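Long-range contact in multisubunit Na+/H+ antiporter, D subunit (Anoxybacillus flavithermus, PDB 6Z16), which probably exchanges sodium ions for protons across the cell membrane as the D subunit of a multisubunit Mrp-type antiporter complex: residues Ile213-Tyr226 and Leu274-Gly286. Residues are numbered along the deposited sequence; the frame is centred on the assembly and turned at random.
Sequences IIVFGLKGAIFPLY and LLAWLALGTIIIG
I213 and L275 bring their CA atoms no nearer than 8.4 Å, whereas F223 and T282 close to 4.7 Å between CA atoms, so the backbones meet where 213-226 has stopped being helical. The axes of helix 213-219 and helix 274-286 run roughly parallel at 23° but come no closer than 12.9 Å; from G220 the chain leaves helical torsions and the non-helical stretch crosses this gap, with a cis peptide bond before P224. This fits the interrupted transmembrane helices known from the Mrp antiporter and complex I family. One polar bond crosses, from F223 N to T282 OG1 at 3.1 Å, nearly straight at 165°. T282 OG1 lies anti to its own carbonyl carbon (chi1 -49°), which points it back along the helix towards L278 O; the separation there is too short to be trusted, and a bond is doubtful. G281, lacking a side chain, lets F223 lie against the helix, F223 CB being 3.7 Å from G281 C. F223 CD1 meets I285 CG1, and P224 CB sits over the centre of one face of the F223 ring. The other branch of I285, CG2, stands over a face of the Y226 ring, 3.7 Å from its centroid, a CH-pi contact. At the opposite end I213 CD1 touches L274 CD2 at 3.9 Å. The two methyls of L278 divide between the two parts of 213-226, CD1 reaching I213 CG2 and CD2 packing on P224 CD. Helix 296-315 packs on I222 and A279, helix 249-263 on I213, and the neighbouring antiporter subunit supplies S623 against P224 and F604 against I285.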
ATOM      1  N   ILE D 213      58.197   3.228 -28.867  1.00 34.72           N
ATOM      2  CA  ILE D 213      59.513   3.758 -28.500  1.00 37.99           C
ATOM      3  C   ILE D 213      59.391   5.193 -28.018  1.00 44.95           C
ATOM      4  O   ILE D 213      59.966   5.563 -26.989  1.00 41.16           O
ATOM      5  CB  ILE D 213      60.499   3.672 -29.679  1.00 50.58           C
ATOM      6  CG1 ILE D 213      60.807   2.238 -30.044  1.00 44.99           C
ATOM      7  CG2 ILE D 213      61.801   4.377 -29.362  1.00 46.17           C
ATOM      8  CD1 ILE D 213      61.570   2.126 -31.331  1.00 43.11           C
ATOM      9  N   ILE D 214      58.609   6.006 -28.729  1.00 49.39           N
ATOM     10  CA  ILE D 214      58.464   7.415 -28.360  1.00 47.14           C
ATOM     11  C   ILE D 214      57.739   7.560 -27.023  1.00 46.81           C
ATOM     12  O   ILE D 214      58.148   8.356 -26.166  1.00 49.07           O
ATOM     13  CB  ILE D 214      57.757   8.184 -29.488  1.00 55.35           C
ATOM     14  CG1 ILE D 214      58.612   8.145 -30.751  1.00 48.55           C
ATOM     15  CG2 ILE D 214      57.513   9.630 -29.092  1.00 48.20           C
ATOM     16  CD1 ILE D 214      57.876   8.537 -32.002  1.00 42.37           C
ATOM     17  N   VAL D 215      56.706   6.741 -26.790  1.00 40.33           N
ATOM     18  CA  VAL D 215      55.958   6.805 -25.531  1.00 38.21           C
ATOM     19  C   VAL D 215      56.825   6.365 -24.354  1.00 30.96           C
ATOM     20  O   VAL D 215      56.979   7.093 -23.363  1.00 26.65           O
ATOM     21  CB  VAL D 215      54.678   5.956 -25.618  1.00 32.79           C
ATOM     22  CG1 VAL D 215      54.025   5.876 -24.259  1.00 22.14           C
ATOM     23  CG2 VAL D 215      53.713   6.550 -26.614  1.00 22.01           C
ATOM     24  N   PHE D 216      57.425   5.175 -24.454  1.00 33.25           N
ATOM     25  CA  PHE D 216      58.217   4.638 -23.356  1.00 26.38           C
ATOM     26  C   PHE D 216      59.528   5.384 -23.162  1.00 22.07           C
ATOM     27  O   PHE D 216      60.095   5.331 -22.070  1.00 20.74           O
ATOM     28  CB  PHE D 216      58.482   3.158 -23.593  1.00 27.96           C
ATOM     29  CG  PHE D 216      57.254   2.299 -23.518  1.00 39.63           C
ATOM     30  CD1 PHE D 216      56.138   2.705 -22.810  1.00 47.90           C
ATOM     31  CD2 PHE D 216      57.205   1.095 -24.196  1.00 37.83           C
ATOM     32  CE1 PHE D 216      55.010   1.915 -22.758  1.00 43.84           C
ATOM     33  CE2 PHE D 216      56.078   0.304 -24.149  1.00 41.30           C
ATOM     34  CZ  PHE D 216      54.980   0.716 -23.430  1.00 40.31           C
ATOM     35  N   GLY D 217      60.017   6.088 -24.186  1.00 24.07           N
ATOM     36  CA  GLY D 217      61.144   6.975 -24.011  1.00 29.96           C
ATOM     37  C   GLY D 217      60.782   8.330 -23.462  1.00 36.91           C
ATOM     38  O   GLY D 217      61.654   9.030 -22.945  1.00 39.77           O
ATOM     39  N   LEU D 218      59.523   8.737 -23.595  1.00 37.69           N
ATOM     40  CA  LEU D 218      59.043   9.820 -22.752  1.00 50.36           C
ATOM     41  C   LEU D 218      58.923   9.376 -21.302  1.00 66.33           C
ATOM     42  O   LEU D 218      59.116  10.190 -20.391  1.00 63.44           O
ATOM     43  CB  LEU D 218      57.707  10.341 -23.274  1.00 58.36           C
ATOM     44  CG  LEU D 218      57.803  11.231 -24.506  1.00 61.22           C
ATOM     45  CD1 LEU D 218      56.438  11.473 -25.101  1.00 53.86           C
ATOM     46  CD2 LEU D 218      58.444  12.542 -24.092  1.00 55.30           C
ATOM     47  N   LYS D 219      58.619   8.096 -21.068  1.00 72.51           N
ATOM     48  CA  LYS D 219      58.543   7.595 -19.696  1.00 68.77           C
ATOM     49  C   LYS D 219      59.926   7.521 -19.054  1.00 58.38           C
ATOM     50  O   LYS D 219      60.193   8.190 -18.050  1.00 57.35           O
ATOM     51  CB  LYS D 219      57.861   6.228 -19.668  1.00 78.06           C
ATOM     52  CG  LYS D 219      56.448   6.233 -20.209  1.00 74.50           C
ATOM     53  CD  LYS D 219      55.545   7.131 -19.385  1.00 63.91           C
ATOM     54  CE  LYS D 219      54.093   6.964 -19.791  1.00 64.84           C
ATOM     55  NZ  LYS D 219      53.844   7.469 -21.161  1.00 66.13           N
ATOM     56  N   GLY D 220      60.819   6.709 -19.616  1.00 53.96           N
ATOM     57  CA  GLY D 220      62.201   6.665 -19.189  1.00 48.90           C
ATOM     58  C   GLY D 220      63.056   7.415 -20.187  1.00 45.37           C
ATOM     59  O   GLY D 220      63.057   7.092 -21.370  1.00 52.15           O
ATOM     60  N   ALA D 221      63.809   8.399 -19.694  1.00 41.27           N
ATOM     61  CA  ALA D 221      64.331   9.493 -20.516  1.00 41.67           C
ATOM     62  C   ALA D 221      65.380   9.014 -21.514  1.00 47.01           C
ATOM     63  O   ALA D 221      66.520   8.722 -21.142  1.00 51.66           O
ATOM     64  CB  ALA D 221      64.916  10.572 -19.617  1.00 38.75           C
ATOM     65  N   ILE D 222      64.991   8.954 -22.782  1.00 46.01           N
ATOM     66  CA  ILE D 222      65.885   8.671 -23.891  1.00 51.25           C
ATOM     67  C   ILE D 222      66.166  10.003 -24.580  1.00 55.85           C
ATOM     68  O   ILE D 222      65.417  10.963 -24.441  1.00 66.72           O
ATOM     69  CB  ILE D 222      65.242   7.637 -24.859  1.00 44.50           C
ATOM     70  CG1 ILE D 222      64.749   6.425 -24.086  1.00 45.58           C
ATOM     71  CG2 ILE D 222      66.202   7.093 -25.886  1.00 40.48           C
ATOM     72  CD1 ILE D 222      65.806   5.722 -23.314  1.00 46.43           C
ATOM     73  N   PHE D 223      67.295  10.102 -25.271  1.00 55.42           N
ATOM     74  CA  PHE D 223      67.447  11.154 -26.264  1.00 53.87           C
ATOM     75  C   PHE D 223      66.595  10.811 -27.486  1.00 73.15           C
ATOM     76  O   PHE D 223      66.592   9.660 -27.932  1.00 70.14           O
ATOM     77  CB  PHE D 223      68.918  11.295 -26.666  1.00 39.43           C
ATOM     78  CG  PHE D 223      69.176  12.350 -27.704  1.00 45.56           C
ATOM     79  CD1 PHE D 223      69.239  13.689 -27.350  1.00 54.65           C
ATOM     80  CD2 PHE D 223      69.363  12.001 -29.035  1.00 43.73           C
ATOM     81  CE1 PHE D 223      69.476  14.657 -28.300  1.00 49.64           C
ATOM     82  CE2 PHE D 223      69.596  12.965 -29.987  1.00 43.15           C
ATOM     83  CZ  PHE D 223      69.654  14.295 -29.620  1.00 46.60           C
ATOM     84  N   PRO D 224      65.872  11.784 -28.066  1.00 65.20           N
ATOM     85  CA  PRO D 224      65.702  13.193 -27.711  1.00 64.25           C
ATOM     86  C   PRO D 224      64.405  13.475 -26.964  1.00 70.89           C
ATOM     87  O   PRO D 224      63.684  14.406 -27.308  1.00 76.00           O
ATOM     88  CB  PRO D 224      65.679  13.879 -29.068  1.00 55.96           C
ATOM     89  CG  PRO D 224      65.019  12.886 -29.933  1.00 51.99           C
ATOM     90  CD  PRO D 224      65.423  11.528 -29.445  1.00 49.88           C
ATOM     91  N   LEU D 225      64.106  12.664 -25.954  1.00 54.79           N
ATOM     92  CA  LEU D 225      62.865  12.769 -25.198  1.00 41.94           C
ATOM     93  C   LEU D 225      63.139  12.961 -23.713  1.00 47.78           C
ATOM     94  O   LEU D 225      62.282  12.650 -22.884  1.00 51.85           O
ATOM     95  CB  LEU D 225      62.027  11.512 -25.428  1.00 40.52           C
ATOM     96  CG  LEU D 225      61.679  11.215 -26.883  1.00 42.24           C
ATOM     97  CD1 LEU D 225      61.063   9.850 -27.024  1.00 55.65           C
ATOM     98  CD2 LEU D 225      60.751  12.275 -27.422  1.00 50.55           C
ATOM     99  N   TYR D 226      64.325  13.453 -23.358  1.00 38.75           N
ATOM    100  CA  TYR D 226      64.796  13.452 -21.979  1.00 31.98           C
ATOM    101  C   TYR D 226      64.566  14.771 -21.269  1.00 30.55           C
ATOM    102  O   TYR D 226      64.832  14.855 -20.068  1.00 25.79           O
ATOM    103  CB  TYR D 226      66.302  13.132 -21.927  1.00 40.20           C
ATOM    104  CG  TYR D 226      67.200  14.256 -22.414  1.00 62.11           C
ATOM    105  CD1 TYR D 226      67.467  14.415 -23.763  1.00 74.09           C
ATOM    106  CD2 TYR D 226      67.812  15.135 -21.517  1.00 78.34           C
ATOM    107  CE1 TYR D 226      68.276  15.436 -24.208  1.00 80.97           C
ATOM    108  CE2 TYR D 226      68.606  16.160 -21.955  1.00 76.02           C
ATOM    109  CZ  TYR D 226      68.838  16.304 -23.299  1.00 84.42           C
ATOM    110  OH  TYR D 226      69.653  17.319 -23.730  1.00 91.23           O
ATOM    111  N   LEU D 274      67.449   1.782 -34.989  1.00 27.27           N
ATOM    112  CA  LEU D 274      66.896   2.970 -34.346  1.00 31.90           C
ATOM    113  C   LEU D 274      67.199   2.992 -32.851  1.00 42.31           C
ATOM    114  O   LEU D 274      67.590   4.036 -32.309  1.00 44.71           O
ATOM    115  CB  LEU D 274      65.392   3.041 -34.586  1.00 39.19           C
ATOM    116  CG  LEU D 274      64.700   4.257 -33.973  1.00 35.85           C
ATOM    117  CD1 LEU D 274      65.254   5.525 -34.568  1.00 29.71           C
ATOM    118  CD2 LEU D 274      63.209   4.178 -34.182  1.00 34.38           C
ATOM    119  N   LEU D 275      67.048   1.841 -32.182  1.00 41.96           N
ATOM    120  CA  LEU D 275      67.358   1.752 -30.756  1.00 37.61           C
ATOM    121  C   LEU D 275      68.836   1.993 -30.486  1.00 40.67           C
ATOM    122  O   LEU D 275      69.189   2.638 -29.492  1.00 42.65           O
ATOM    123  CB  LEU D 275      66.939   0.390 -30.205  1.00 41.18           C
ATOM    124  CG  LEU D 275      65.449   0.138 -30.027  1.00 43.56           C
ATOM    125  CD1 LEU D 275      65.195  -1.299 -29.638  1.00 50.46           C
ATOM    126  CD2 LEU D 275      64.907   1.082 -28.975  1.00 33.09           C
ATOM    127  N   ALA D 276      69.704   1.506 -31.378  1.00 38.92           N
ATOM    128  CA  ALA D 276      71.141   1.716 -31.234  1.00 28.47           C
ATOM    129  C   ALA D 276      71.502   3.195 -31.308  1.00 33.73           C
ATOM    130  O   ALA D 276      72.252   3.700 -30.461  1.00 36.34           O
ATOM    131  CB  ALA D 276      71.889   0.924 -32.301  1.00 30.88           C
ATOM    132  N   TRP D 277      70.951   3.920 -32.292  1.00 37.31           N
ATOM    133  CA  TRP D 277      71.309   5.337 -32.391  1.00 37.82           C
ATOM    134  C   TRP D 277      70.698   6.179 -31.273  1.00 28.24           C
ATOM    135  O   TRP D 277      71.357   7.110 -30.779  1.00 23.90           O
ATOM    136  CB  TRP D 277      70.934   5.909 -33.754  1.00 49.93           C
ATOM    137  CG  TRP D 277      71.809   5.399 -34.847  1.00 86.47           C
ATOM    138  CD1 TRP D 277      71.456   4.556 -35.852  1.00 97.30           C
ATOM    139  CD2 TRP D 277      73.215   5.641 -35.001  1.00116.71           C
ATOM    140  NE1 TRP D 277      72.539   4.287 -36.649  1.00107.16           N
ATOM    141  CE2 TRP D 277      73.634   4.937 -36.143  1.00120.23           C
ATOM    142  CE3 TRP D 277      74.155   6.402 -34.294  1.00122.67           C
ATOM    143  CZ2 TRP D 277      74.954   4.967 -36.596  1.00122.24           C
ATOM    144  CZ3 TRP D 277      75.463   6.429 -34.744  1.00112.33           C
ATOM    145  CH2 TRP D 277      75.849   5.718 -35.884  1.00109.85           C
ATOM    146  N   LEU D 278      69.475   5.854 -30.833  1.00 29.35           N
ATOM    147  CA  LEU D 278      68.890   6.584 -29.708  1.00 38.83           C
ATOM    148  C   LEU D 278      69.661   6.329 -28.417  1.00 38.70           C
ATOM    149  O   LEU D 278      69.853   7.246 -27.608  1.00 34.31           O
ATOM    150  CB  LEU D 278      67.419   6.205 -29.535  1.00 55.76           C
ATOM    151  CG  LEU D 278      66.440   6.596 -30.642  1.00 60.66           C
ATOM    152  CD1 LEU D 278      65.076   6.005 -30.367  1.00 55.91           C
ATOM    153  CD2 LEU D 278      66.355   8.098 -30.823  1.00 51.23           C
ATOM    154  N   ALA D 279      70.153   5.100 -28.234  1.00 44.87           N
ATOM    155  CA  ALA D 279      70.938   4.774 -27.050  1.00 33.30           C
ATOM    156  C   ALA D 279      72.287   5.476 -27.051  1.00 31.54           C
ATOM    157  O   ALA D 279      72.743   5.943 -25.997  1.00 32.46           O
ATOM    158  CB  ALA D 279      71.128   3.267 -26.959  1.00 26.54           C
ATOM    159  N   LEU D 280      72.949   5.545 -28.215  1.00 38.19           N
ATOM    160  CA  LEU D 280      74.221   6.263 -28.299  1.00 43.44           C
ATOM    161  C   LEU D 280      74.044   7.742 -27.992  1.00 35.71           C
ATOM    162  O   LEU D 280      74.847   8.328 -27.250  1.00 37.99           O
ATOM    163  CB  LEU D 280      74.853   6.085 -29.678  1.00 48.51           C
ATOM    164  CG  LEU D 280      75.363   4.692 -30.039  1.00 58.08           C
ATOM    165  CD1 LEU D 280      75.872   4.669 -31.470  1.00 53.18           C
ATOM    166  CD2 LEU D 280      76.433   4.238 -29.067  1.00 53.75           C
ATOM    167  N   GLY D 281      72.976   8.351 -28.521  1.00 33.90           N
ATOM    168  CA  GLY D 281      72.682   9.732 -28.177  1.00 28.13           C
ATOM    169  C   GLY D 281      72.377   9.935 -26.707  1.00 29.08           C
ATOM    170  O   GLY D 281      72.774  10.950 -26.123  1.00 28.00           O
ATOM    171  N   THR D 282      71.717   8.956 -26.080  1.00 26.99           N
ATOM    172  CA  THR D 282      71.388   9.050 -24.658  1.00 25.88           C
ATOM    173  C   THR D 282      72.643   9.010 -23.795  1.00 27.39           C
ATOM    174  O   THR D 282      72.791   9.806 -22.856  1.00 25.21           O
ATOM    175  CB  THR D 282      70.452   7.912 -24.269  1.00 17.60           C
ATOM    176  OG1 THR D 282      69.376   7.843 -25.206  1.00 11.58           O
ATOM    177  CG2 THR D 282      69.879   8.161 -22.898  1.00 13.15           C
ATOM    178  N   ILE D 283      73.561   8.089 -24.118  1.00 32.99           N
ATOM    179  CA  ILE D 283      74.837   7.975 -23.410  1.00 36.33           C
ATOM    180  C   ILE D 283      75.651   9.257 -23.541  1.00 31.21           C
ATOM    181  O   ILE D 283      76.213   9.753 -22.552  1.00 26.05           O
ATOM    182  CB  ILE D 283      75.616   6.753 -23.931  1.00 38.11           C
ATOM    183  CG1 ILE D 283      74.905   5.460 -23.561  1.00 42.24           C
ATOM    184  CG2 ILE D 283      77.013   6.723 -23.394  1.00 36.91           C
ATOM    185  CD1 ILE D 283      75.448   4.256 -24.272  1.00 55.51           C
ATOM    186  N   ILE D 284      75.700   9.831 -24.749  1.00 34.29           N
ATOM    187  CA  ILE D 284      76.492  11.041 -24.967  1.00 38.42           C
ATOM    188  C   ILE D 284      75.906  12.232 -24.209  1.00 46.98           C
ATOM    189  O   ILE D 284      76.648  12.991 -23.567  1.00 49.86           O
ATOM    190  CB  ILE D 284      76.630  11.316 -26.474  1.00 37.27           C
ATOM    191  CG1 ILE D 284      77.474  10.226 -27.128  1.00 42.42           C
ATOM    192  CG2 ILE D 284      77.276  12.655 -26.737  1.00 32.55           C
ATOM    193  CD1 ILE D 284      77.441  10.255 -28.628  1.00 51.96           C
ATOM    194  N   ILE D 285      74.573  12.388 -24.228  1.00 37.16           N
ATOM    195  CA  ILE D 285      73.913  13.453 -23.460  1.00 36.98           C
ATOM    196  C   ILE D 285      74.176  13.298 -21.965  1.00 37.27           C
ATOM    197  O   ILE D 285      74.496  14.279 -21.271  1.00 36.58           O
ATOM    198  CB  ILE D 285      72.402  13.470 -23.770  1.00 47.95           C
ATOM    199  CG1 ILE D 285      72.132  14.005 -25.176  1.00 60.32           C
ATOM    200  CG2 ILE D 285      71.628  14.268 -22.743  1.00 35.56           C
ATOM    201  CD1 ILE D 285      72.533  15.442 -25.360  1.00 54.72           C
ATOM    202  N   GLY D 286      74.100  12.060 -21.463  1.00 39.24           N
ATOM    203  CA  GLY D 286      74.320  11.819 -20.047  1.00 27.94           C
ATOM    204  C   GLY D 286      75.734  12.130 -19.594  1.00 30.65           C
ATOM    205  O   GLY D 286      75.932  12.758 -18.551  1.00 27.20           O
TER